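Saframycin Mx1 synthetase B (Legionella pneumophila subsp. pneumophila, PDB 3KXW) belongs to the ANL superfamily of AMP-binding enzymes and binds 5'-O-[(S)-(dodecanoyloxy)(hydroxy)phosphoryl]adenosine in its pocket. Local coordinates at residues T347-A351 against F362-N366; L373-P379 against N449-T454. The contacts are given in a common frame with arbitrary orientation. Residue numbers count along the deposited sequence, not the author numbering.

Contact 1 of 2, residues T347-A351 against F362-N366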
# COMPACT_ATOMS: atom_id res chain seq x y z
N THR A 347 -9.14 -21.59 -4.49
CA THR A 347 -7.86 -21.98 -3.94
C THR A 347 -7.35 -23.24 -4.65
O THR A 347 -8.12 -23.97 -5.27
CB THR A 347 -7.89 -22.21 -2.39
OG1 THR A 347 -8.67 -23.38 -2.07
CG2 THR A 347 -8.48 -20.99 -1.67
N LEU A 348 -6.04 -23.46 -4.58
CA LEU A 348 -5.46 -24.72 -5.05
C LEU A 348 -4.59 -25.33 -3.97
O LEU A 348 -4.00 -24.62 -3.15
CB LEU A 348 -4.62 -24.49 -6.29
CG LEU A 348 -5.39 -24.18 -7.57
CD1 LEU A 348 -4.39 -23.71 -8.63
CD2 LEU A 348 -6.18 -25.41 -8.01
N THR A 349 -4.50 -26.65 -3.96
CA THR A 349 -3.69 -27.34 -2.98
C THR A 349 -2.47 -27.90 -3.66
O THR A 349 -2.58 -28.74 -4.56
CB THR A 349 -4.46 -28.47 -2.30
OG1 THR A 349 -5.67 -27.95 -1.73
CG2 THR A 349 -3.61 -29.11 -1.22
N LEU A 350 -1.30 -27.42 -3.26
CA LEU A 350 -0.07 -27.91 -3.84
C LEU A 350 0.58 -28.93 -2.91
O LEU A 350 0.44 -28.86 -1.68
CB LEU A 350 0.93 -26.78 -4.11
CG LEU A 350 0.50 -25.49 -4.81
CD1 LEU A 350 1.65 -24.93 -5.63
CD2 LEU A 350 -0.76 -25.64 -5.64
N ALA A 351 1.31 -29.87 -3.52
CA ALA A 351 2.08 -30.86 -2.78
C ALA A 351 3.30 -30.24 -2.09
O ALA A 351 3.85 -29.24 -2.55
CB ALA A 351 2.53 -31.98 -3.72
N PHE A 362 0.22 -30.79 -7.68
CA PHE A 362 -0.97 -30.62 -6.88
C PHE A 362 -1.15 -31.79 -5.91
O PHE A 362 -0.55 -32.84 -6.10
CB PHE A 362 -2.19 -30.52 -7.79
CG PHE A 362 -2.18 -29.33 -8.70
CD1 PHE A 362 -2.57 -28.09 -8.23
CD2 PHE A 362 -1.81 -29.45 -10.03
CE1 PHE A 362 -2.58 -26.98 -9.07
CE2 PHE A 362 -1.82 -28.36 -10.88
CZ PHE A 362 -2.21 -27.12 -10.40
N ALA A 363 -1.97 -31.61 -4.88
CA ALA A 363 -2.18 -32.66 -3.89
C ALA A 363 -3.62 -32.66 -3.38
O ALA A 363 -4.33 -31.67 -3.53
CB ALA A 363 -1.19 -32.53 -2.73
N ASP A 364 -4.05 -33.78 -2.79
CA ASP A 364 -5.39 -33.89 -2.22
C ASP A 364 -5.59 -32.89 -1.08
O ASP A 364 -4.66 -32.59 -0.32
CB ASP A 364 -5.67 -35.32 -1.75
CG ASP A 364 -5.70 -36.33 -2.89
OD1 ASP A 364 -5.98 -35.93 -4.05
OD2 ASP A 364 -5.44 -37.52 -2.63
N ASP A 365 -6.83 -32.42 -0.95
CA ASP A 365 -7.19 -31.22 -0.18
C ASP A 365 -6.67 -31.09 1.25
O ASP A 365 -6.95 -30.09 1.91
CB ASP A 365 -8.70 -31.00 -0.18
CG ASP A 365 -9.16 -30.15 -1.36
OD1 ASP A 365 -10.38 -29.93 -1.50
OD2 ASP A 365 -8.28 -29.71 -2.13
N ASN A 366 -5.93 -32.07 1.74
CA ASN A 366 -5.22 -31.90 3.00
C ASN A 366 -4.19 -32.98 3.21
O ASN A 366 -3.75 -33.23 4.34
CB ASN A 366 -6.17 -31.77 4.20
CG ASN A 366 -7.58 -32.25 3.88
OD1 ASN A 366 -8.56 -31.63 4.31
ND2 ASN A 366 -7.68 -33.35 3.13

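Contact 2 of 2, residues L373-P379 against N449-T454. With 1ZZ (5'-O-[(S)-(dodecanoyloxy)(hydroxy)phosphoryl]adenosine), chain B.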
# COMPACT_ATOMS: atom_id res chain seq x y z
N LEU A 373 -2.85 -22.30 -2.04
CA LEU A 373 -2.60 -20.99 -2.61
C LEU A 373 -3.95 -20.40 -2.97
O LEU A 373 -4.86 -21.12 -3.39
CB LEU A 373 -1.73 -21.08 -3.86
CG LEU A 373 -0.29 -21.54 -3.70
CD1 LEU A 373 0.41 -21.51 -5.04
CD2 LEU A 373 0.46 -20.70 -2.67
N VAL A 374 -4.07 -19.08 -2.80
CA VAL A 374 -5.31 -18.38 -3.09
C VAL A 374 -5.20 -17.77 -4.47
O VAL A 374 -4.16 -17.21 -4.83
CB VAL A 374 -5.56 -17.24 -2.09
CG1 VAL A 374 -6.80 -16.46 -2.49
CG2 VAL A 374 -5.71 -17.80 -0.66
N SER A 375 -6.27 -17.87 -5.25
CA SER A 375 -6.31 -17.19 -6.53
C SER A 375 -6.35 -15.67 -6.37
O SER A 375 -7.12 -15.16 -5.58
CB SER A 375 -7.56 -17.60 -7.31
OG SER A 375 -7.66 -16.84 -8.50
N SER A 376 -5.53 -14.96 -7.15
CA SER A 376 -5.66 -13.50 -7.23
C SER A 376 -6.63 -13.06 -8.33
O SER A 376 -6.74 -11.86 -8.62
CB SER A 376 -4.28 -12.82 -7.40
OG SER A 376 -3.51 -12.91 -6.22
N GLY A 377 -7.35 -14.00 -8.94
CA GLY A 377 -8.42 -13.62 -9.85
C GLY A 377 -8.07 -13.69 -11.33
O GLY A 377 -7.03 -14.21 -11.71
N ASN A 378 -8.96 -13.18 -12.18
CA ASN A 378 -8.75 -13.28 -13.61
C ASN A 378 -7.89 -12.11 -14.07
O ASN A 378 -7.99 -11.05 -13.48
CB ASN A 378 -10.10 -13.16 -14.32
CG ASN A 378 -11.05 -14.26 -13.94
OD1 ASN A 378 -10.83 -15.42 -14.28
ND2 ASN A 378 -12.09 -13.90 -13.22
N PRO A 379 -7.12 -12.29 -15.16
CA PRO A 379 -6.40 -11.14 -15.72
C PRO A 379 -7.36 -10.04 -16.16
O PRO A 379 -8.27 -10.29 -16.96
CB PRO A 379 -5.70 -11.73 -16.95
CG PRO A 379 -5.51 -13.20 -16.61
CD PRO A 379 -6.75 -13.56 -15.82
N ASN A 449 -7.51 -19.77 -16.19
CA ASN A 449 -7.53 -18.33 -16.36
C ASN A 449 -7.56 -17.56 -15.05
O ASN A 449 -8.10 -16.45 -14.99
CB ASN A 449 -8.66 -17.88 -17.28
CG ASN A 449 -8.44 -16.47 -17.84
OD1 ASN A 449 -7.31 -16.10 -18.21
ND2 ASN A 449 -9.50 -15.68 -17.89
N GLU A 450 -6.99 -18.14 -14.00
CA GLU A 450 -6.80 -17.37 -12.78
C GLU A 450 -5.34 -17.37 -12.36
O GLU A 450 -4.63 -18.37 -12.56
CB GLU A 450 -7.73 -17.85 -11.68
CG GLU A 450 -9.18 -17.63 -12.09
CD GLU A 450 -10.16 -17.72 -10.97
OE1 GLU A 450 -9.75 -17.60 -9.80
OE2 GLU A 450 -11.36 -17.89 -11.26
N LEU A 451 -4.90 -16.26 -11.80
CA LEU A 451 -3.49 -16.08 -11.49
C LEU A 451 -3.23 -16.47 -10.05
O LEU A 451 -3.86 -15.95 -9.13
CB LEU A 451 -3.08 -14.62 -11.73
CG LEU A 451 -1.64 -14.34 -11.30
CD1 LEU A 451 -0.65 -15.06 -12.21
CD2 LEU A 451 -1.38 -12.85 -11.29
N TYR A 452 -2.26 -17.37 -9.87
CA TYR A 452 -1.78 -17.79 -8.57
C TYR A 452 -0.36 -17.27 -8.38
O TYR A 452 0.56 -17.70 -9.06
CB TYR A 452 -1.85 -19.32 -8.45
CG TYR A 452 -3.29 -19.80 -8.42
CD1 TYR A 452 -3.92 -20.05 -7.22
CD2 TYR A 452 -4.01 -19.95 -9.60
CE1 TYR A 452 -5.24 -20.47 -7.19
CE2 TYR A 452 -5.34 -20.36 -9.58
CZ TYR A 452 -5.94 -20.61 -8.36
OH TYR A 452 -7.26 -21.02 -8.31
N VAL A 453 -0.21 -16.26 -7.52
CA VAL A 453 1.11 -15.69 -7.25
C VAL A 453 1.88 -16.60 -6.28
O VAL A 453 1.36 -16.99 -5.23
CB VAL A 453 0.99 -14.25 -6.69
CG1 VAL A 453 2.38 -13.66 -6.42
CG2 VAL A 453 0.21 -13.38 -7.64
N THR A 454 3.10 -16.98 -6.64
CA THR A 454 3.85 -17.93 -5.82
C THR A 454 5.03 -17.31 -5.04
O THR A 454 5.51 -17.90 -4.08
CB THR A 454 4.38 -19.14 -6.66
OG1 THR A 454 5.16 -18.67 -7.76
CG2 THR A 454 3.24 -19.98 -7.19
P 1ZZ B . 3.30 -1.97 -4.99
C1 1ZZ B . -11.15 0.28 -4.64
N1 1ZZ B . 1.72 -8.18 -4.43
O1 1ZZ B . 0.71 -3.59 -3.86
C2 1ZZ B . -9.92 -0.55 -4.25
N2 1ZZ B . -0.49 -8.11 -4.78
O2 1ZZ B . 1.65 -1.86 -5.13
C3 1ZZ B . -9.28 -1.24 -5.47
N3 1ZZ B . 1.91 -10.74 -3.90
O3 1ZZ B . 3.92 -1.43 -6.18
C4 1ZZ B . -7.85 -1.69 -5.15
N4 1ZZ B . -0.24 -11.82 -3.97
O4 1ZZ B . 3.74 -1.14 -3.68
C5 1ZZ B . -7.32 -2.76 -6.13
N5 1ZZ B . -2.24 -10.77 -4.56
O5 1ZZ B . 3.78 -3.55 -4.74
C6 1ZZ B . -5.94 -3.22 -5.64
O6 1ZZ B . 3.29 -6.28 -4.12
C7 1ZZ B . -5.18 -4.40 -6.30
O7 1ZZ B . 4.91 -8.39 -5.31
C8 1ZZ B . -3.86 -4.89 -5.67
O8 1ZZ B . 4.78 -6.77 -7.18
C9 1ZZ B . -2.71 -3.99 -6.14
C10 1ZZ B . -1.54 -3.87 -5.14
C11 1ZZ B . -0.60 -2.73 -5.63
C12 1ZZ B . 0.83 -3.03 -5.12
C13 1ZZ B . 3.39 -4.58 -5.63
C14 1ZZ B . 3.88 -5.81 -5.18
C15 1ZZ B . 3.81 -6.94 -6.27
C16 1ZZ B . 3.88 -8.07 -5.59
C17 1ZZ B . 3.04 -7.74 -4.45
C18 1ZZ B . 0.56 -7.37 -4.77
C19 1ZZ B . -0.05 -9.49 -4.39
C20 1ZZ B . 1.24 -9.52 -4.24
C21 1ZZ B . 1.22 -11.83 -3.72
C22 1ZZ B . -0.83 -10.78 -4.27
O HOH W 1 -2.39 -15.37 -5.67
O HOH W 2 -1.09 -17.87 -4.34

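Contact 1 of 2, residues T347-A351 against F362-N366
Strand 347-350 is caught from the side by the chain that follows it: after a ten-residue excursion, residues 362-366 return and run across its end at a steep angle of 108°. Leu348 makes the first apolar touch, its CD1 lying 3.8 Å from CE1 of Phe362, close to the plane of the ring and so at its edge. Thr349 has the most area covered, and its CA-to-CB bond points toward the returning chain. Its carbonyl O accepts the one backbone hydrogen bond between the segments, from Ala363 N at 3.0 Å, and also lies 3.4 Å from Phe362 CA in a CA-H...O contact. A small beta-branched hydroxyl residue suits this buried spot: Thr349 CG2 rests 3.7 Å from Asp364 O, while Thr349 OG1 comes within 3.2 Å of Asp365 OD2. Leu350 forms a single beta bridge with Phe362, their CA atoms 4.2 Å apart; although its CA-to-CB bond points away, its CD2 curls back to 4.0 Å from Phe362 CD1. The broad Phe362 ring, though exposed, thus spans both leucines. At Ala351 the strand gives way to loop, and two small methyls let the backbones close up, Ala351 CB and Ala363 CB being 3.9 Å apart. One bridge and a crossing chain make this a local loop closure instead of a new sheet strand. On its sheet side, 347-350 pairs antiparallel with strand 371-374, Leu348 with Leu373 and Leu350 with Tyr371, while Leu348 also leans on Phe445 and His447 of strand 442-447, where the His447 ring meets that of Phe362.

Contact 2 of 2, residues L373-P379 against N449-T454
Tyr452 loses the most surface here, its ring packing against the chain that leaves strand 371-374. Ser375 CA sits over one face of that ring, 3.9 Å from its centroid, in a CH-pi contact. At the ring edge lies the carbonyl of Leu373, with Leu373 O 3.9 Å from Tyr452 CE1. Leu373, nearly as well covered, points its CA-to-CB bond toward strand 450-456: its CB packs 4.1 Å from Tyr452 CD1 and its CD1 reaches 3.9 Å from Thr454 CG2, as befits a branched apolar side chain. Serine suits position 375 through its hydroxyl, which can both give and accept. Ser375 OG gives a short hydrogen bond of 2.6 Å to Glu450 OE1 and accepts one of 2.9 Å from Gly377 N, which makes an ST turn. Around this turn the backbone makes two hydrogen bonds with one residue of the strand, Ser376 N to Leu451 O at 2.8 Å and Leu451 N to Gly377 O at 3.0 Å. Gly377, with phi at 101° and psi at -171°, adopts angles at which a CB would collide with the preceding carbonyl. In this AMP-binding enzyme the junction forms part of the ligand pocket: Ser376 OG takes a weak hydrogen bond from 1ZZ N5 at 3.0 Å, and Val453 CG1 lies 3.5 Å from 1ZZ C21. Where the two chains diverge, a water bridges Val374 O (2.7 Å), Ser376 OG (2.8 Å) and Val453 N (3.0 Å). The other carboxylate oxygen of Glu450 forms a salt bridge with Lys346.

In the fold
The two antiparallel strands 347-350 and 371-374 tie the contacts together, since each contact uses one of them: Leu348 O lies 2.8 Å from Leu373 N, a probable hydrogen bond, and Leu348 CD1 lies 3.5 Å from Tyr452 CZ. The centres of the two contacts are about 15 Å apart. Contact 1 is the more peripheral, its centre about 30 Å from that of the chain against 19 Å for contact 2, and closes a short loop with much of its second segment exposed. Contact 2 joins parts 70 residues apart, is the more buried, and covers more surface. Contact 1 has one backbone hydrogen bond, apolar touches and a threonine-aspartate approach; contact 2 has two, plus a serine-glutamate bond, waters and the ligand.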